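Local structure of beta-lactamase OXA-2 (Salmonella typhimurium, 1K38) at residues G65-D69 and E70-F74. The protein hydrolyses the ring of beta-lactam antibiotics, including oxacillin, as a class D serine beta-lactamase that confers antibiotic resistance. Sequence-based numbering, arbitrary orientation.
Sequences GAVRD and EFQIF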
loop_
_atom_site.group_PDB
_atom_site.type_symbol
_atom_site.label_atom_id
_atom_site.label_comp_id
_atom_site.label_asym_id
_atom_site.label_seq_id
_atom_site.Cartn_x
_atom_site.Cartn_y
_atom_site.Cartn_z
ATOM N N GLY A 65 14.605 -7.762 -15.052
ATOM C CA GLY A 65 14.114 -6.892 -16.104
ATOM C C GLY A 65 13.044 -7.539 -16.961
ATOM O O GLY A 65 12.770 -7.072 -18.068
ATOM N N ALA A 66 12.442 -8.619 -16.461
ATOM C CA ALA A 66 11.380 -9.311 -17.186
ATOM C C ALA A 66 10.135 -8.434 -17.169
ATOM O O ALA A 66 9.267 -8.553 -18.029
ATOM C CB ALA A 66 11.086 -10.664 -16.541
ATOM N N VAL A 67 10.054 -7.563 -16.166
ATOM C CA VAL A 67 8.954 -6.618 -16.042
ATOM C C VAL A 67 9.573 -5.315 -15.543
ATOM O O VAL A 67 10.405 -5.317 -14.634
ATOM C CB VAL A 67 7.857 -7.118 -15.060
ATOM C CG1 VAL A 67 8.459 -7.440 -13.696
ATOM C CG2 VAL A 67 6.763 -6.068 -14.937
ATOM N N ARG A 68 9.174 -4.205 -16.158
ATOM C CA ARG A 68 9.713 -2.890 -15.817
ATOM C C ARG A 68 9.131 -2.262 -14.557
ATOM O O ARG A 68 9.866 -1.818 -13.676
ATOM C CB ARG A 68 9.500 -1.918 -16.982
ATOM C CG ARG A 68 10.114 -2.353 -18.304
ATOM C CD ARG A 68 9.928 -1.265 -19.363
ATOM N NE ARG A 68 8.523 -1.053 -19.708
ATOM C CZ ARG A 68 7.832 -1.820 -20.546
ATOM N NH1 ARG A 68 8.414 -2.855 -21.133
ATOM N NH2 ARG A 68 6.558 -1.553 -20.792
ATOM N N ASP A 69 7.807 -2.209 -14.487
ATOM C CA ASP A 69 7.138 -1.614 -13.339
ATOM C C ASP A 69 5.669 -2.015 -13.304
ATOM O O ASP A 69 5.241 -2.911 -14.030
ATOM C CB ASP A 69 7.248 -0.085 -13.383
ATOM C CG ASP A 69 6.734 0.504 -14.683
ATOM O OD1 ASP A 69 5.892 -0.140 -15.346
ATOM O OD2 ASP A 69 7.165 1.626 -15.035
ATOM N N GLU A 70 4.904 -1.329 -12.463
ATOM C CA GLU A 70 3.486 -1.614 -12.297
ATOM C C GLU A 70 2.611 -1.137 -13.456
ATOM O O GLU A 70 1.404 -1.375 -13.465
ATOM C CB GLU A 70 2.976 -0.994 -10.983
ATOM C CG GLU A 70 2.913 0.535 -10.973
ATOM C CD GLU A 70 4.199 1.193 -10.494
ATOM O OE1 GLU A 70 5.297 0.782 -10.936
ATOM O OE2 GLU A 70 4.106 2.137 -9.676
ATOM N N PHE A 71 3.214 -0.483 -14.443
ATOM C CA PHE A 71 2.449 0.022 -15.577
ATOM C C PHE A 71 2.577 -0.806 -16.845
ATOM O O PHE A 71 1.804 -0.620 -17.791
ATOM C CB PHE A 71 2.837 1.475 -15.854
ATOM C CG PHE A 71 2.508 2.403 -14.724
ATOM C CD1 PHE A 71 1.182 2.650 -14.384
ATOM C CD2 PHE A 71 3.516 2.990 -13.968
ATOM C CE1 PHE A 71 0.860 3.468 -13.303
ATOM C CE2 PHE A 71 3.208 3.810 -12.885
ATOM C CZ PHE A 71 1.877 4.050 -12.550
ATOM N N GLN A 72 3.536 -1.727 -16.870
ATOM C CA GLN A 72 3.719 -2.564 -18.050
ATOM C C GLN A 72 2.530 -3.504 -18.212
ATOM O O GLN A 72 2.069 -4.115 -17.246
ATOM C CB GLN A 72 5.010 -3.377 -17.947
ATOM C CG GLN A 72 5.324 -4.155 -19.220
ATOM C CD GLN A 72 6.673 -4.840 -19.177
ATOM O OE1 GLN A 72 7.498 -4.563 -18.308
ATOM N NE2 GLN A 72 6.911 -5.730 -20.132
ATOM N N ILE A 73 2.033 -3.616 -19.437
ATOM C CA ILE A 73 0.890 -4.472 -19.709
ATOM C C ILE A 73 1.305 -5.711 -20.492
ATOM O O ILE A 73 2.083 -5.628 -21.444
ATOM C CB ILE A 73 -0.190 -3.713 -20.515
ATOM C CG1 ILE A 73 -0.736 -2.546 -19.686
ATOM C CG2 ILE A 73 -1.309 -4.664 -20.916
ATOM C CD1 ILE A 73 -1.769 -1.714 -20.412
ATOM N N PHE A 74 0.795 -6.861 -20.068
ATOM C CA PHE A 74 1.085 -8.117 -20.743
ATOM C C PHE A 74 -0.199 -8.544 -21.441
ATOM O O PHE A 74 -1.260 -8.604 -20.826
ATOM C CB PHE A 74 1.563 -9.156 -19.730
ATOM C CG PHE A 74 2.802 -8.733 -18.998
ATOM C CD1 PHE A 74 2.713 -7.955 -17.848
ATOM C CD2 PHE A 74 4.062 -9.035 -19.505
ATOM C CE1 PHE A 74 3.861 -7.481 -17.214
ATOM C CE2 PHE A 74 5.220 -8.565 -18.880
ATOM C CZ PHE A 74 5.118 -7.785 -17.732
HETATM O O HOH W 1 9.759 -6.861 -20.380
HETATM O O HOH W 2 2.819 -4.302 -14.602
#
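A type I beta turn from Asp69 to Gln72 reverses the loop that follows helix 56-64, and the side chains of its first and last residues bond to main-chain amides. Asp69 OD1 accepts Phe71 N at 2.8 Å, from well above the carboxylate plane, and weakly Gln72 N at 3.2 Å. A chi1 of 55° sets CG between the backbone N and the carbonyl carbon, which turns OD1 toward these two amides. Gln72 reaches back along an extended chain, CG anti to its backbone N (chi1 -174°), and its OE1 takes Arg68 N at 2.7 Å in a nearly straight bond. The amide also stacks on one face of the Arg68 guanidinium, planes 14° apart, with Gln72 CD 3.3 Å from Arg68 NH1. One water joins Ala66 O to Gln72 NE2; another bridges Asp69 O and Gln72 O. Val67 CG2 meets the edge of the Phe74 ring, 3.7 Å from CZ, beside Phe107 of helix 101-111. The turn faces the second subunit, where Glu70 OE1 forms a salt bridge with Arg170 of that subunit and the Phe71 ring makes a cation-pi contact with Arg159 of the second subunit. Asp69, its side chain bonded to the amide two residues on, forms an Asx turn, here within a beta turn at the dimer interface.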